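Local coordinates for protein extracellular ligand-binding receptor (Rhodopseudomonas palustris, PDB 3SG0) that binds benzoyl-formic acid and probably serves as a periplasmic solute-binding protein for the uptake of aromatic acids, at residues A[91-97]-A[114-120]; A[217-223]-A[242-248]. One frame throughout, in Å; residues are numbered along the deposited sequence.

Two parallel strand pairs lie in two separate sheets. Running from the N terminus, the chain first forms contact 1, where 91-97 leaves through helix 99-111 and returns as 114-120, closing a beta-alpha-beta crossover in the mixed sheet that also holds strand 28-34. Only later does contact 2 open: 217-223 leads through helix 228-236 and comes back as segment 242-248, repeating the crossover at the edge of the four-stranded parallel sheet. The loops follow in series, neither nested nor crossed. The centres of the two contacts lie about 26 Å apart on opposite sides of the chain's centre, yet the C-terminal ends of both pairs reach benzoyl-formic acid from the two sides of a periplasmic-binding-protein cleft.

Contact 1 (A[91-97]-A[114-120]); sequences DVLIGSS and TPLMTMA. With 173 (benzoyl-formic acid), chain B.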
ATOM      1  N   ASP A  91     -18.490  -0.545 -12.530  1.00  9.73           N
ATOM      2  CA  ASP A  91     -18.524   0.891 -12.315  1.00  9.06           C
ATOM      3  C   ASP A  91     -17.225   1.442 -11.758  1.00  8.92           C
ATOM      4  O   ASP A  91     -16.890   2.607 -11.997  1.00  9.26           O
ATOM      5  CB  ASP A  91     -19.680   1.237 -11.386  1.00 10.52           C
ATOM      6  CG  ASP A  91     -21.007   0.849 -11.977  1.00 10.96           C
ATOM      7  OD1 ASP A  91     -21.360   1.416 -13.030  1.00 11.10           O
ATOM      8  OD2 ASP A  91     -21.692  -0.039 -11.418  1.00 11.55           O
ATOM      9  N   VAL A  92     -16.514   0.608 -10.999  1.00  8.90           N
ATOM     10  CA  VAL A  92     -15.237   0.966 -10.404  1.00  8.58           C
ATOM     11  C   VAL A  92     -14.330  -0.254 -10.470  1.00  7.90           C
ATOM     12  O   VAL A  92     -14.797  -1.378 -10.261  1.00  9.05           O
ATOM     13  CB  VAL A  92     -15.395   1.371  -8.920  1.00  9.12           C
ATOM     14  CG1 VAL A  92     -14.048   1.718  -8.300  1.00 10.02           C
ATOM     15  CG2 VAL A  92     -16.368   2.536  -8.776  1.00 11.01           C
ATOM     16  N   LEU A  93     -13.048  -0.036 -10.752  1.00  8.01           N
ATOM     17  CA  LEU A  93     -12.035  -1.086 -10.698  1.00  8.08           C
ATOM     18  C   LEU A  93     -11.139  -0.803  -9.516  1.00  7.97           C
ATOM     19  O   LEU A  93     -10.817   0.351  -9.254  1.00  8.42           O
ATOM     20  CB  LEU A  93     -11.206  -1.064 -11.975  1.00 10.16           C
ATOM     21  CG  LEU A  93     -10.132  -2.133 -12.158  1.00 12.71           C
ATOM     22  CD1 LEU A  93     -10.691  -3.554 -12.022  1.00 13.90           C
ATOM     23  CD2 LEU A  93      -9.437  -1.956 -13.502  1.00 13.55           C
ATOM     24  N   ILE A  94     -10.743  -1.849  -8.801  1.00  8.00           N
ATOM     25  CA  ILE A  94      -9.848  -1.729  -7.663  1.00  7.87           C
ATOM     26  C   ILE A  94      -8.679  -2.687  -7.861  1.00  8.17           C
ATOM     27  O   ILE A  94      -8.885  -3.857  -8.202  1.00  9.25           O
ATOM     28  CB  ILE A  94     -10.586  -2.040  -6.345  1.00  7.81           C
ATOM     29  CG1 ILE A  94     -11.807  -1.113  -6.190  1.00  8.98           C
ATOM     30  CG2 ILE A  94      -9.631  -1.951  -5.169  1.00  8.36           C
ATOM     31  CD1 ILE A  94     -12.572  -1.296  -4.890  1.00  9.77           C
ATOM     32  N   GLY A  95      -7.459  -2.196  -7.681  1.00  8.08           N
ATOM     33  CA  GLY A  95      -6.276  -3.043  -7.739  1.00  8.36           C
ATOM     34  C   GLY A  95      -5.094  -2.365  -8.405  1.00  7.26           C
ATOM     35  O   GLY A  95      -5.152  -1.179  -8.756  1.00  8.07           O
ATOM     36  N   SER A  96      -3.977  -3.074  -8.544  1.00  7.61           N
ATOM     37  CA  SER A  96      -3.731  -4.340  -7.882  1.00  7.34           C
ATOM     38  C   SER A  96      -3.092  -4.057  -6.517  1.00  7.55           C
ATOM     39  O   SER A  96      -3.229  -2.959  -5.962  1.00  8.13           O
ATOM     40  CB  SER A  96      -2.829  -5.196  -8.777  1.00  8.45           C
ATOM     41  OG  SER A  96      -2.532  -6.457  -8.194  1.00  9.13           O
ATOM     42  N   SER A  97      -2.399  -5.061  -5.984  1.00  7.60           N
ATOM     43  CA  SER A  97      -1.764  -4.988  -4.675  1.00  7.80           C
ATOM     44  C   SER A  97      -0.361  -4.411  -4.718  1.00  7.38           C
ATOM     45  O   SER A  97       0.137  -3.923  -3.700  1.00  7.74           O
ATOM     46  CB  SER A  97      -1.643  -6.392  -4.092  1.00  7.72           C
ATOM     47  OG  SER A  97      -2.870  -7.102  -4.118  1.00  7.84           O
ATOM     48  N   THR A 114     -13.168   4.612 -16.434  1.00  9.11           N
ATOM     49  CA  THR A 114     -13.595   3.953 -15.212  1.00  9.22           C
ATOM     50  C   THR A 114     -12.613   4.288 -14.098  1.00  8.54           C
ATOM     51  O   THR A 114     -11.406   4.143 -14.277  1.00  9.06           O
ATOM     52  CB  THR A 114     -13.630   2.432 -15.435  1.00  9.07           C
ATOM     53  OG1 THR A 114     -14.534   2.135 -16.500  1.00  9.69           O
ATOM     54  CG2 THR A 114     -14.074   1.685 -14.185  1.00  9.77           C
ATOM     55  N   PRO A 115     -13.114   4.751 -12.944  1.00  7.78           N
ATOM     56  CA  PRO A 115     -12.186   5.032 -11.848  1.00  8.30           C
ATOM     57  C   PRO A 115     -11.468   3.766 -11.391  1.00  7.87           C
ATOM     58  O   PRO A 115     -12.065   2.683 -11.310  1.00  8.57           O
ATOM     59  CB  PRO A 115     -13.084   5.540 -10.712  1.00  9.71           C
ATOM     60  CG  PRO A 115     -14.405   5.762 -11.290  1.00 15.14           C
ATOM     61  CD  PRO A 115     -14.512   5.062 -12.605  1.00  8.51           C
ATOM     62  N   LEU A 116     -10.183   3.920 -11.092  1.00  7.42           N
ATOM     63  CA  LEU A 116      -9.324   2.858 -10.588  1.00  7.44           C
ATOM     64  C   LEU A 116      -8.853   3.236  -9.196  1.00  7.09           C
ATOM     65  O   LEU A 116      -8.205   4.270  -9.029  1.00  7.93           O
ATOM     66  CB  LEU A 116      -8.095   2.682 -11.488  1.00  8.28           C
ATOM     67  CG  LEU A 116      -7.018   1.721 -10.967  1.00  8.46           C
ATOM     68  CD1 LEU A 116      -7.532   0.294 -10.893  1.00  9.93           C
ATOM     69  CD2 LEU A 116      -5.761   1.789 -11.816  1.00 10.09           C
HETATM   70  N   MSE A 117      -9.181   2.411  -8.204  1.00  7.52           N
HETATM   71  CA  MSE A 117      -8.664   2.584  -6.851  1.00  7.39           C
HETATM   72  C   MSE A 117      -7.480   1.633  -6.716  1.00  6.97           C
HETATM   73  O   MSE A 117      -7.675   0.427  -6.528  1.00  7.79           O
HETATM   74  CB  MSE A 117      -9.722   2.238  -5.804  1.00  7.38           C
HETATM   75  CG  MSE A 117     -11.115   2.762  -6.104  1.00  7.67           C
HETATM   76 SE   MSE A 117     -11.276   4.674  -6.255  0.65  8.68          SE
HETATM   77  CE  MSE A 117     -10.840   5.125  -4.397  1.00  9.61           C
ATOM     78  N   THR A 118      -6.255   2.124  -6.860  1.00  7.13           N
ATOM     79  CA  THR A 118      -5.123   1.222  -6.730  1.00  7.42           C
ATOM     80  C   THR A 118      -4.831   0.946  -5.263  1.00  7.08           C
ATOM     81  O   THR A 118      -5.045   1.814  -4.415  1.00  7.34           O
ATOM     82  CB  THR A 118      -3.875   1.744  -7.462  1.00  7.81           C
ATOM     83  OG1 THR A 118      -2.852   0.747  -7.395  1.00  9.21           O
ATOM     84  CG2 THR A 118      -3.332   3.031  -6.856  1.00  9.18           C
HETATM   85  N   MSE A 119      -4.356  -0.261  -4.962  1.00  7.14           N
HETATM   86  CA  MSE A 119      -4.028  -0.636  -3.586  1.00  7.66           C
HETATM   87  C   MSE A 119      -2.521  -0.654  -3.320  1.00  7.42           C
HETATM   88  O   MSE A 119      -2.083  -1.043  -2.232  1.00  8.14           O
HETATM   89  CB  MSE A 119      -4.677  -1.975  -3.213  1.00  7.74           C
HETATM   90  CG  MSE A 119      -6.197  -1.926  -3.275  1.00  8.48           C
HETATM   91 SE   MSE A 119      -7.053  -3.570  -2.735  0.66  8.75          SE
HETATM   92  CE  MSE A 119      -6.606  -4.669  -4.286  1.00 10.39           C
ATOM     93  N   ALA A 120      -1.736  -0.215  -4.300  1.00  7.39           N
ATOM     94  CA  ALA A 120      -0.285  -0.236  -4.206  1.00  7.43           C
ATOM     95  C   ALA A 120       0.261   1.117  -3.744  1.00  6.95           C
ATOM     96  O   ALA A 120      -0.506   2.059  -3.520  1.00  7.84           O
ATOM     97  CB  ALA A 120       0.301  -0.663  -5.539  1.00  8.90           C
TER
HETATM   98  O1B 173 B 384       3.405  -1.084  -4.037  1.00  9.35           O
HETATM   99  C1  173 B 384       3.949  -2.146  -3.892  1.00 11.26           C
HETATM  100  O1A 173 B 384       4.617  -2.806  -4.917  1.00 10.35           O
HETATM  101  C2  173 B 384       4.144  -2.720  -2.515  1.00 11.86           C
HETATM  102  O2  173 B 384       4.905  -3.623  -2.337  1.00 15.69           O
HETATM  103  C1G 173 B 384       3.302  -2.154  -1.414  1.00 11.71           C
HETATM  104  C2D 173 B 384       1.813  -1.930  -1.658  1.00 10.89           C
HETATM  105  C2E 173 B 384       0.951  -1.334  -0.565  1.00  9.81           C
HETATM  106  C3  173 B 384       1.596  -0.952   0.766  1.00 11.76           C
HETATM  107  C1E 173 B 384       3.103  -1.186   0.982  1.00 11.97           C
HETATM  108  C1D 173 B 384       3.970  -1.794  -0.100  1.00 13.63           C
HETATM  109  O   HOH W   1      -1.590  -3.670  -1.422  1.00  8.02           O
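A beta-alpha-beta crossover of a periplasmic-binding-protein sheet brings Leu93 and Ile94 beside Leu116 and Met117, in parallel register, with helix 99-111 as the connection. Leu93 is held through both its backbone N and its O: the N gives a nearly straight bond to Pro115 O (2.9 Å, 172° at the hydrogen), and the O receives Met117 N in the carbonyl plane at 2.8 Å. Pro115 offers its carbonyl but has no N-H, so the regular pairing stops at Leu93, and Asp91 O meets ring atom CD of Pro115 at 3.5 Å, buried without a hydrogen-bond partner. Gly95 N continues the pairing to Met117 O, tilted from the carbonyl plane.

On one face Leu93 and Leu116 lie side by side, pointing the same way, with Leu93 CG 3.8 Å from Leu116 CD1; Leu116 then packs on Leu105 and Ala109 of the connecting helix. On the other, Met117, a selenomethionine, sets CG between Val92 CG1 and Ile94 CG1 before its chain bends away. Ile94 CG2, anti to the backbone N because CG1 takes chi1 -57°, reaches the selenium of selenomethionine Met119, the two side chains crossing at about a right angle.

Beyond the strands the backbone turns irregular. Gly95 has a phi of 142° at which a side chain would jam against the preceding carbonyl, and a cis peptide follows it. Met119 N still bonds Ser96 O, at 3.1 Å. Ser97 and Ala120 border the ligand, and a water joins the two loops by donating to Ser97 O (2.9 Å) and Met119 O (2.8 Å).

Contact 2 (A[217-223]-A[242-248]); sequences AVFIASA and AIYQTHG. With 173 (benzoyl-formic acid), chain B.
With chi1 of -167° carrying its ring beside its own carbonyl carbon, Phe219 comes close to the neighbouring segment and sets CD1 3.7 Å from Tyr244 CB, the side chains crossing at about a right angle. Tyr244 has CG anti to its carbonyl carbon (chi1 -62°), which puts the ring edge at the small Ala217 CB. The parallel backbones bond from Val218 N to Ala242 O, Tyr244 N to Val218 O, and Ile220 N to Tyr244 O. Gln245 brings its amide obliquely across Ile220, OE1 3.4 Å from Ile220 CG2, while NE2 is hydrogen-bonded to Gln231 and Ala227 O.

Thr246 works with both branches: CG2 rests against Phe219 CZ, and OG1 accepts Gly248 N at 3.2 Å in an ST turn and also bonds Tyr171 OH. A valine here would probably leave Gly248 N and Tyr171 OH without their mate. A water accepts from Ser222 N, within reach of Ile220 O and Gln245 OE1. Glycine fits at 248, since a CB would clash with Ser222 O; its CA lies by the ligand ring, which also meets one face of His247.

Strand 161-167 flanks 217-221, while helix 170-186 covers Phe219 through Leu179 and helix 228-236 packs on Val218, Ile220 and Ile243.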
ATOM      1  N   ALA A 217      23.967   1.431   9.470  1.00 15.29           N
ATOM      2  CA  ALA A 217      22.608   0.915   9.389  1.00 14.45           C
ATOM      3  C   ALA A 217      22.384   0.443   7.971  1.00 14.07           C
ATOM      4  O   ALA A 217      23.160   0.773   7.073  1.00 14.52           O
ATOM      5  CB  ALA A 217      21.608   1.999   9.755  1.00 15.37           C
ATOM      6  N   VAL A 218      21.322  -0.329   7.774  1.00 13.26           N
ATOM      7  CA  VAL A 218      20.939  -0.756   6.437  1.00 12.18           C
ATOM      8  C   VAL A 218      19.453  -0.498   6.224  1.00 11.89           C
ATOM      9  O   VAL A 218      18.631  -0.784   7.101  1.00 12.86           O
ATOM     10  CB  VAL A 218      21.254  -2.244   6.195  1.00 12.13           C
ATOM     11  CG1 VAL A 218      20.791  -2.667   4.804  1.00 12.51           C
ATOM     12  CG2 VAL A 218      22.743  -2.497   6.344  1.00 13.21           C
ATOM     13  N   PHE A 219      19.132   0.059   5.058  1.00 11.35           N
ATOM     14  CA  PHE A 219      17.759   0.251   4.626  1.00 10.47           C
ATOM     15  C   PHE A 219      17.361  -0.836   3.639  1.00 10.17           C
ATOM     16  O   PHE A 219      18.094  -1.119   2.683  1.00 10.95           O
ATOM     17  CB  PHE A 219      17.596   1.610   3.950  1.00 12.31           C
ATOM     18  CG  PHE A 219      16.164   1.994   3.771  1.00 10.42           C
ATOM     19  CD1 PHE A 219      15.511   2.691   4.770  1.00 11.92           C
ATOM     20  CD2 PHE A 219      15.441   1.598   2.650  1.00 11.33           C
ATOM     21  CE1 PHE A 219      14.178   3.021   4.650  1.00 12.98           C
ATOM     22  CE2 PHE A 219      14.096   1.930   2.527  1.00 11.04           C
ATOM     23  CZ  PHE A 219      13.473   2.643   3.532  1.00 11.87           C
ATOM     24  N   ILE A 220      16.191  -1.428   3.865  1.00  9.82           N
ATOM     25  CA  ILE A 220      15.634  -2.438   2.974  1.00  9.32           C
ATOM     26  C   ILE A 220      14.307  -1.921   2.418  1.00  8.77           C
ATOM     27  O   ILE A 220      13.415  -1.559   3.194  1.00  9.26           O
ATOM     28  CB  ILE A 220      15.387  -3.761   3.737  1.00  9.23           C
ATOM     29  CG1 ILE A 220      16.704  -4.281   4.330  1.00 10.66           C
ATOM     30  CG2 ILE A 220      14.724  -4.794   2.818  1.00  9.71           C
ATOM     31  CD1 ILE A 220      16.530  -5.447   5.281  1.00 11.87           C
ATOM     32  N   ALA A 221      14.179  -1.885   1.090  1.00  8.48           N
ATOM     33  CA  ALA A 221      12.937  -1.469   0.442  1.00  8.64           C
ATOM     34  C   ALA A 221      12.275  -2.685  -0.198  1.00  8.09           C
ATOM     35  O   ALA A 221      12.606  -3.085  -1.318  1.00  9.62           O
ATOM     36  CB  ALA A 221      13.193  -0.385  -0.595  1.00  9.85           C
ATOM     37  N   SER A 222      11.333  -3.271   0.528  1.00  7.84           N
ATOM     38  CA  SER A 222      10.729  -4.541   0.158  1.00  8.16           C
ATOM     39  C   SER A 222       9.293  -4.593   0.678  1.00  8.18           C
ATOM     40  O   SER A 222       8.810  -3.639   1.294  1.00  8.60           O
ATOM     41  CB  SER A 222      11.579  -5.673   0.742  1.00  8.91           C
ATOM     42  OG  SER A 222      11.101  -6.946   0.357  1.00  8.98           O
ATOM     43  N   ALA A 223       8.599  -5.694   0.422  1.00  8.18           N
ATOM     44  CA  ALA A 223       7.210  -5.814   0.846  1.00  7.79           C
ATOM     45  C   ALA A 223       6.816  -7.274   0.938  1.00  8.18           C
ATOM     46  O   ALA A 223       7.322  -8.117   0.176  1.00  9.00           O
ATOM     47  CB  ALA A 223       6.286  -5.093  -0.106  1.00  8.90           C
ATOM     48  N   ALA A 242      21.452  -1.028  13.100  1.00 15.39           N
ATOM     49  CA  ALA A 242      20.028  -0.810  12.885  1.00 15.87           C
ATOM     50  C   ALA A 242      19.614  -1.199  11.473  1.00 13.58           C
ATOM     51  O   ALA A 242      20.335  -0.936  10.507  1.00 14.64           O
ATOM     52  CB  ALA A 242      19.676   0.639  13.147  1.00 15.82           C
ATOM     53  N   ILE A 243      18.445  -1.826  11.360  1.00 12.95           N
ATOM     54  CA  ILE A 243      17.867  -2.126  10.059  1.00 11.73           C
ATOM     55  C   ILE A 243      16.510  -1.441   9.949  1.00 13.20           C
ATOM     56  O   ILE A 243      15.682  -1.499  10.866  1.00 13.73           O
ATOM     57  CB  ILE A 243      17.749  -3.643   9.838  1.00 11.56           C
ATOM     58  CG1 ILE A 243      19.142  -4.282   9.792  1.00 13.34           C
ATOM     59  CG2 ILE A 243      16.994  -3.931   8.548  1.00 12.57           C
ATOM     60  CD1 ILE A 243      19.118  -5.798   9.720  1.00 13.69           C
ATOM     61  N   TYR A 244      16.317  -0.759   8.830  1.00 10.92           N
ATOM     62  CA  TYR A 244      15.086  -0.038   8.546  1.00 11.04           C
ATOM     63  C   TYR A 244      14.378  -0.706   7.384  1.00  9.92           C
ATOM     64  O   TYR A 244      15.025  -1.186   6.449  1.00 10.98           O
ATOM     65  CB  TYR A 244      15.414   1.417   8.224  1.00 11.57           C
ATOM     66  CG  TYR A 244      16.064   2.069   9.408  1.00 13.14           C
ATOM     67  CD1 TYR A 244      15.301   2.485  10.484  1.00 13.17           C
ATOM     68  CD2 TYR A 244      17.443   2.202   9.490  1.00 12.97           C
ATOM     69  CE1 TYR A 244      15.883   3.052  11.596  1.00 13.97           C
ATOM     70  CE2 TYR A 244      18.037   2.774  10.603  1.00 13.80           C
ATOM     71  CZ  TYR A 244      17.251   3.187  11.649  1.00 14.01           C
ATOM     72  OH  TYR A 244      17.835   3.750  12.759  1.00 16.86           O
ATOM     73  N   GLN A 245      13.051  -0.770   7.460  1.00  9.33           N
ATOM     74  CA  GLN A 245      12.249  -1.339   6.389  1.00  9.15           C
ATOM     75  C   GLN A 245      11.226  -0.289   5.961  1.00  8.79           C
ATOM     76  O   GLN A 245      11.416   0.905   6.215  1.00  9.79           O
ATOM     77  CB  GLN A 245      11.601  -2.657   6.831  1.00 10.07           C
ATOM     78  CG  GLN A 245      12.606  -3.792   7.065  1.00 10.64           C
ATOM     79  CD  GLN A 245      12.565  -4.881   5.994  1.00  9.26           C
ATOM     80  OE1 GLN A 245      12.047  -4.688   4.894  1.00  9.54           O
ATOM     81  NE2 GLN A 245      13.108  -6.046   6.324  1.00 10.25           N
ATOM     82  N   THR A 246      10.169  -0.742   5.296  1.00  8.64           N
ATOM     83  CA  THR A 246       9.108   0.115   4.774  1.00  8.73           C
ATOM     84  C   THR A 246       7.758  -0.445   5.192  1.00  7.75           C
ATOM     85  O   THR A 246       7.666  -1.558   5.715  1.00  8.65           O
ATOM     86  CB  THR A 246       9.106   0.162   3.239  1.00  8.23           C
ATOM     87  OG1 THR A 246       8.713  -1.120   2.724  1.00  8.37           O
ATOM     88  CG2 THR A 246      10.465   0.568   2.688  1.00  9.72           C
ATOM     89  N   HIS A 247       6.696   0.308   4.916  1.00  7.54           N
ATOM     90  CA  HIS A 247       5.350  -0.144   5.243  1.00  7.94           C
ATOM     91  C   HIS A 247       4.903  -1.384   4.466  1.00  7.83           C
ATOM     92  O   HIS A 247       3.832  -1.924   4.736  1.00  8.69           O
ATOM     93  CB  HIS A 247       4.326   0.991   5.129  1.00  8.52           C
ATOM     94  CG  HIS A 247       4.230   1.618   3.769  1.00  7.91           C
ATOM     95  ND1 HIS A 247       3.320   2.618   3.499  1.00  8.78           N
ATOM     96  CD2 HIS A 247       4.913   1.409   2.615  1.00  8.21           C
ATOM     97  CE1 HIS A 247       3.446   2.999   2.242  1.00  8.24           C
ATOM     98  NE2 HIS A 247       4.407   2.284   1.681  1.00  8.28           N
ATOM     99  N   GLY A 248       5.715  -1.843   3.513  1.00  8.00           N
ATOM    100  CA  GLY A 248       5.483  -3.135   2.887  1.00  8.59           C
ATOM    101  C   GLY A 248       5.598  -4.297   3.865  1.00  7.82           C
ATOM    102  O   GLY A 248       5.146  -5.402   3.546  1.00  8.68           O
TER
HETATM  103  O1B 173 B 384       3.405  -1.084  -4.037  1.00  9.35           O
HETATM  104  C1  173 B 384       3.949  -2.146  -3.892  1.00 11.26           C
HETATM  105  O1A 173 B 384       4.617  -2.806  -4.917  1.00 10.35           O
HETATM  106  C2  173 B 384       4.144  -2.720  -2.515  1.00 11.86           C
HETATM  107  O2  173 B 384       4.905  -3.623  -2.337  1.00 15.69           O
HETATM  108  C1G 173 B 384       3.302  -2.154  -1.414  1.00 11.71           C
HETATM  109  C2D 173 B 384       1.813  -1.930  -1.658  1.00 10.89           C
HETATM  110  C2E 173 B 384       0.951  -1.334  -0.565  1.00  9.81           C
HETATM  111  C3  173 B 384       1.596  -0.952   0.766  1.00 11.76           C
HETATM  112  C1E 173 B 384       3.103  -1.186   0.982  1.00 11.97           C
HETATM  113  C1D 173 B 384       3.970  -1.794  -0.100  1.00 13.63           C
HETATM  114  O   HOH W   2      10.993  -2.737   3.348  1.00  8.79           O